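Putative ABC transporter subunit, substrate-binding component (Rhodopseudomonas palustris, PDB 4EVS) probably serves as the substrate-binding component of an ABC transporter that takes up aromatic acids, and binds 4-hydroxybenzoate. Local coordinates at residues G275-L278 and G279-T282; Q188-K191 and D192-A195. All coordinates share one frame; numbering follows the deposited sequence. Where two conformers were deposited one is given.

Contact 1: G275-L278 and G279-T282; sequences GAKL and GDVT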
ATOM      1  N   GLY A 275      11.092  15.036 -11.234  1.00 24.23           N
ATOM      2  CA  GLY A 275      10.888  16.208 -10.363  1.00 24.78           C
ATOM      3  C   GLY A 275      10.633  16.030  -8.863  1.00 25.81           C
ATOM      4  O   GLY A 275      10.385  16.997  -8.151  1.00 27.25           O
ATOM      5  N   ALA A 276      10.688  14.794  -8.371  1.00 24.77           N
ATOM      6  CA  ALA A 276      10.416  14.505  -6.971  1.00 25.42           C
ATOM      7  C   ALA A 276      11.618  14.686  -6.076  1.00 24.54           C
ATOM      8  O   ALA A 276      12.768  14.516  -6.499  1.00 24.91           O
ATOM      9  CB  ALA A 276       9.908  13.064  -6.835  1.00 25.72           C
ATOM     10  N   LYS A 277      11.343  14.962  -4.808  1.00 25.04           N
ATOM     11  CA  LYS A 277      12.353  14.940  -3.766  1.00 24.15           C
ATOM     12  C   LYS A 277      12.405  13.574  -3.109  1.00 22.72           C
ATOM     13  O   LYS A 277      11.366  13.050  -2.746  1.00 20.61           O
ATOM     14  CB  LYS A 277      12.064  15.995  -2.710  1.00 26.48           C
ATOM     15  CG  LYS A 277      12.013  17.445  -3.204  1.00 30.13           C
ATOM     16  CD  LYS A 277      11.455  18.323  -2.043  1.00 36.46           C
ATOM     17  CE  LYS A 277      12.374  18.378  -0.800  1.00 39.14           C
ATOM     18  NZ  LYS A 277      11.940  17.480   0.330  1.00 42.45           N
ATOM     19  N   LEU A 278      13.601  13.001  -2.930  1.00 22.83           N
ATOM     20  CA  LEU A 278      13.716  11.642  -2.368  1.00 22.36           C
ATOM     21  C   LEU A 278      13.057  11.551  -1.014  1.00 20.95           C
ATOM     22  O   LEU A 278      12.480  10.517  -0.678  1.00 20.34           O
ATOM     23  CB  LEU A 278      15.172  11.186  -2.183  1.00 25.25           C
ATOM     24  CG  LEU A 278      15.984  10.931  -3.415  1.00 29.52           C
ATOM     25  CD1 LEU A 278      17.412  10.514  -2.999  1.00 31.04           C
ATOM     26  CD2 LEU A 278      15.292   9.877  -4.219  1.00 33.66           C
ATOM     27  N   GLY A 279      13.192  12.614  -0.231  1.00 20.38           N
ATOM     28  CA  GLY A 279      12.594  12.657   1.059  1.00 20.36           C
ATOM     29  C   GLY A 279      11.086  12.617   1.114  1.00 19.57           C
ATOM     30  O   GLY A 279      10.526  12.517   2.196  1.00 20.99           O
ATOM     31  N   ASP A 280      10.428  12.728  -0.029  1.00 19.93           N
ATOM     32  CA  ASP A 280       8.981  12.674  -0.081  1.00 18.30           C
ATOM     33  C   ASP A 280       8.492  11.343  -0.649  1.00 18.56           C
ATOM     34  O   ASP A 280       7.288  11.131  -0.753  1.00 19.66           O
ATOM     35  CB  ASP A 280       8.446  13.763  -0.986  1.00 20.73           C
ATOM     36  CG  ASP A 280       8.591  15.156  -0.408  1.00 22.97           C
ATOM     37  OD1 ASP A 280       8.718  15.335   0.821  1.00 27.79           O
ATOM     38  OD2 ASP A 280       8.558  16.105  -1.221  1.00 30.98           O
ATOM     39  N   VAL A 281       9.408  10.469  -1.050  1.00 16.47           N
ATOM     40  CA  VAL A 281       9.043   9.187  -1.701  1.00 17.28           C
ATOM     41  C   VAL A 281       8.516   8.166  -0.725  1.00 17.49           C
ATOM     42  O   VAL A 281       9.096   7.944   0.381  1.00 18.70           O
ATOM     43  CB  VAL A 281      10.238   8.606  -2.484  1.00 17.50           C
ATOM     44  CG1 VAL A 281       9.905   7.208  -3.052  1.00 18.21           C
ATOM     45  CG2 VAL A 281      10.682   9.598  -3.584  1.00 20.65           C
ATOM     46  N   THR A 282       7.487   7.454  -1.129  0.58 17.67           N
ATOM     47  CA  THR A 282       7.135   6.268  -0.364  0.58 17.43           C
ATOM     48  C   THR A 282       6.336   5.276  -1.217  0.58 17.14           C
ATOM     49  O   THR A 282       6.333   5.328  -2.455  0.58 16.71           O
ATOM     50  CB  THR A 282       6.429   6.683   0.945  0.58 19.05           C
ATOM     51  OG1 THR A 282       6.321   5.558   1.838  0.58 20.05           O
ATOM     52  CG2 THR A 282       5.063   7.309   0.657  0.58 19.57           C
TER
HETATM   53  O   HOH W   1       8.482  15.651  -3.998  1.00 34.96           O
HETATM   54  O   HOH W   2      11.535   8.909   1.311  1.00 22.57           O

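Contact 2: Q188-K191 and D192-A195; sequences QRIK and DSGA. With SO4 (sulfate ion), chain H.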
ATOM      1  N   GLN A 188      -3.368   3.724  27.221  1.00 21.85           N
ATOM      2  CA  GLN A 188      -3.681   3.324  28.585  1.00 22.83           C
ATOM      3  C   GLN A 188      -4.286   1.915  28.598  1.00 22.34           C
ATOM      4  O   GLN A 188      -3.924   1.070  29.456  1.00 23.00           O
ATOM      5  CB  GLN A 188      -4.598   4.351  29.254  1.00 24.47           C
ATOM      6  CG  GLN A 188      -4.880   4.056  30.706  1.00 26.78           C
ATOM      7  CD  GLN A 188      -3.630   4.018  31.567  1.00 30.91           C
ATOM      8  OE1 GLN A 188      -2.740   4.865  31.429  1.00 34.38           O
ATOM      9  NE2 GLN A 188      -3.546   3.027  32.450  1.00 33.68           N
ATOM     10  N   ARG A 189      -5.212   1.636  27.694  1.00 22.23           N
ATOM     11  CA  ARG A 189      -5.757   0.259  27.611  1.00 22.84           C
ATOM     12  C   ARG A 189      -4.666  -0.793  27.308  1.00 22.65           C
ATOM     13  O   ARG A 189      -4.645  -1.903  27.882  1.00 23.54           O
ATOM     14  CB  ARG A 189      -6.890   0.170  26.583  1.00 24.53           C
ATOM     15  CG  ARG A 189      -8.124   1.006  26.943  1.00 28.69           C
ATOM     16  CD  ARG A 189      -9.138   0.993  25.807  1.00 32.21           C
ATOM     17  NE  ARG A 189      -9.761  -0.329  25.681  1.00 35.01           N
ATOM     18  CZ  ARG A 189     -10.638  -0.658  24.728  1.00 37.53           C
ATOM     19  NH1 ARG A 189     -10.985   0.241  23.813  1.00 36.97           N
ATOM     20  NH2 ARG A 189     -11.150  -1.888  24.675  1.00 39.57           N
ATOM     21  N   ILE A 190      -3.745  -0.457  26.427  1.00 20.79           N
ATOM     22  CA  ILE A 190      -2.649  -1.368  26.088  1.00 20.67           C
ATOM     23  C   ILE A 190      -1.752  -1.603  27.287  1.00 22.17           C
ATOM     24  O   ILE A 190      -1.407  -2.750  27.581  1.00 23.49           O
ATOM     25  CB  ILE A 190      -1.838  -0.887  24.852  1.00 20.08           C
ATOM     26  CG1 ILE A 190      -2.702  -1.002  23.600  1.00 20.34           C
ATOM     27  CG2 ILE A 190      -0.556  -1.734  24.669  1.00 21.50           C
ATOM     28  CD1 ILE A 190      -2.164  -0.262  22.440  1.00 21.03           C
ATOM     29  N   LYS A 191      -1.421  -0.543  28.011  1.00 23.06           N
ATOM     30  CA  LYS A 191      -0.627  -0.683  29.236  1.00 25.12           C
ATOM     31  C   LYS A 191      -1.332  -1.638  30.196  1.00 25.68           C
ATOM     32  O   LYS A 191      -0.730  -2.597  30.717  1.00 26.45           O
ATOM     33  CB  LYS A 191      -0.435   0.679  29.868  1.00 26.27           C
ATOM     34  CG  LYS A 191       0.533   0.684  31.006  1.00 30.77           C
ATOM     35  CD  LYS A 191       0.520   2.034  31.691  1.00 35.86           C
ATOM     36  CE  LYS A 191       1.302   1.976  33.023  1.00 38.60           C
ATOM     37  NZ  LYS A 191       1.283   3.304  33.734  1.00 41.65           N
ATOM     38  N   ASP A 192      -2.612  -1.370  30.408  1.00 26.74           N
ATOM     39  CA  ASP A 192      -3.439  -2.201  31.276  1.00 27.53           C
ATOM     40  C   ASP A 192      -3.514  -3.665  30.885  1.00 26.81           C
ATOM     41  O   ASP A 192      -3.681  -4.501  31.764  1.00 27.49           O
ATOM     42  CB  ASP A 192      -4.857  -1.641  31.399  1.00 29.08           C
ATOM     43  CG  ASP A 192      -4.908  -0.327  32.190  1.00 31.45           C
ATOM     44  OD1 ASP A 192      -3.893  -0.007  32.848  1.00 35.64           O
ATOM     45  OD2 ASP A 192      -5.966   0.366  32.146  1.00 35.49           O
ATOM     46  N   SER A 193      -3.405  -3.978  29.601  1.00 25.96           N
ATOM     47  CA  SER A 193      -3.530  -5.354  29.118  1.00 25.58           C
ATOM     48  C   SER A 193      -2.384  -6.297  29.489  1.00 25.63           C
ATOM     49  O   SER A 193      -2.529  -7.521  29.364  1.00 26.83           O
ATOM     50  CB  SER A 193      -3.612  -5.376  27.594  1.00 25.14           C
ATOM     51  OG  SER A 193      -2.340  -5.151  26.954  1.00 24.63           O
ATOM     52  N   GLY A 194      -1.232  -5.740  29.834  1.00 25.16           N
ATOM     53  CA  GLY A 194      -0.025  -6.534  30.039  1.00 26.11           C
ATOM     54  C   GLY A 194       0.741  -6.986  28.811  1.00 24.58           C
ATOM     55  O   GLY A 194       1.742  -7.706  28.898  1.00 26.73           O
ATOM     56  N   ALA A 195       0.300  -6.554  27.645  1.00 23.32           N
ATOM     57  CA  ALA A 195       0.993  -6.955  26.434  1.00 22.38           C
ATOM     58  C   ALA A 195       2.466  -6.587  26.467  1.00 21.75           C
ATOM     59  O   ALA A 195       2.831  -5.500  26.962  1.00 22.82           O
ATOM     60  CB  ALA A 195       0.336  -6.286  25.238  1.00 21.10           C
TER
HETATM   61  S   SO4 H 407     -13.796  -1.586  22.036  0.77 63.19           S
HETATM   62  O1  SO4 H 407     -13.584  -2.214  23.329  0.77 63.99           O
HETATM   63  O2  SO4 H 407     -15.224  -1.572  21.725  0.77 63.73           O
HETATM   64  O3  SO4 H 407     -13.099  -2.336  20.991  0.77 63.54           O
HETATM   65  O4  SO4 H 407     -13.313  -0.211  22.066  0.77 62.53           O
HETATM   66  O   HOH W   3       1.471  -3.300  28.079  1.00 28.86           O

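Contact 1: G275-L278 and G279-T282
Lys277 and Asp280 face each other across one turn of 3-10 geometry: Asp280 N bonds to Lys277 O at 2.9 Å, and in the next step Val281 N bonds to Leu278 O at 3.1 Å. Both are i to i+3 bonds and nearly straight at the hydrogen, the first at 162°. Just before this turn, Gly275 ends the preceding helix in a Schellman motif; its positive phi of 108° would jam a side chain against the preceding carbonyl oxygen, which calls for glycine.

The side chains of Lys277 and Asp280 cross obliquely. Lysine CG lies anti to its own carbonyl carbon (chi1 -60°), and bends at chi3 and chi4 swing the ammonium back over the carboxylate. Lys277 NZ and Asp280 OD1 remain 3.9 Å apart, a long salt bridge, while Lys277 CD passes 3.7 Å from Asp280 OD2. That second oxygen is also gripped by a water, which donates to it and accepts from Lys277 N, tying the carboxylate to the start of the turn.

Val281 turns inward. Its CG2 comes 3.6 Å from Lys277 O, and its buried side chain also meets Met27 of helix 19-36 and Leu271 of helix 262-273, so the loop is wedged between two helices. A second water donates to both Leu278 O and Val281 O. The turn joins helix 262-273 to helix 283-302, and Asn24 of helix 19-36 holds it by bonding to Asp280 O and Thr282 N.

Two main-chain bonds thus define the turn and two waters bridge across it, with a long ion pair laid over its exposed side; that charge attraction is probably screened by solvent and contributes modestly beside the backbone bonds.

Contact 2: Q188-K191 and D192-A195
Gln188 and Asp192 lie one helical turn apart, with their amide and carboxylate planes turned 65° against each other. Gln188 CG stands anti to the backbone N (chi1 -176°), and a bend at chi2 brings the amide to the aspartate. The hydrogen bond from Gln188 NE2 to Asp192 OD1, 3.1 Å long, is weak because its angle at the hydrogen is only 122°. In the backbone, Asp192 N bonds to Gln188 O at 2.9 Å, the regular i to i+4 link.

Ser193 works differently, folding back on the helix end. Its OG, held between the backbone N and the carbonyl carbon, donates to Ile190 O at 2.7 Å, in the carbonyl plane and on a lone pair. The same OG accepts from Ala195 N at 3.1 Å, forming an ST turn, while Gly194 takes the positive phi that carries the chain out of the helix. Putting an alanine at Ser193 would probably leave Ala195 N without this acceptor and the exit from the helix less firmly set.

Arg189 reaches a sulfate, probably from the crystallisation liquor, with its guanidinium edge, through two hydrogen bonds: Arg189 NH1 donates to sulfate O4 (2.9 Å) and Arg189 NH2 to sulfate O1 (2.8 Å).

On its inner side, helix 184-193 lies against the sheet: Ile190 and Ser193 touch Glu172 of strand 169-176 and Ala143 of strand 141-147. Ala195 also meets Ala143, just before the chain enters strand 197-201, which pairs in parallel with strand 141-147.

Following the chain from the N terminus, contact 2 comes first and closes the end of helix 184-193, where the chain turns into strand 197-201 of the larger sheet. Contact 1 follows after helix 262-273, closing a turn in the loop that leads to helix 283-302. Each joins adjoining residues, so the two stand in series and neither nests within nor crosses the other. The centres of contact 1 and contact 2 are about 37 Å apart, and their nearest atoms about 23 Å. Residues 188-195 tie a helix to strands 141-147 and 169-176, whereas residues 275-282 bring the loop after helix 262-273 against helix 19-36, which follows strand 5-12, an inner strand of the six-stranded sheet.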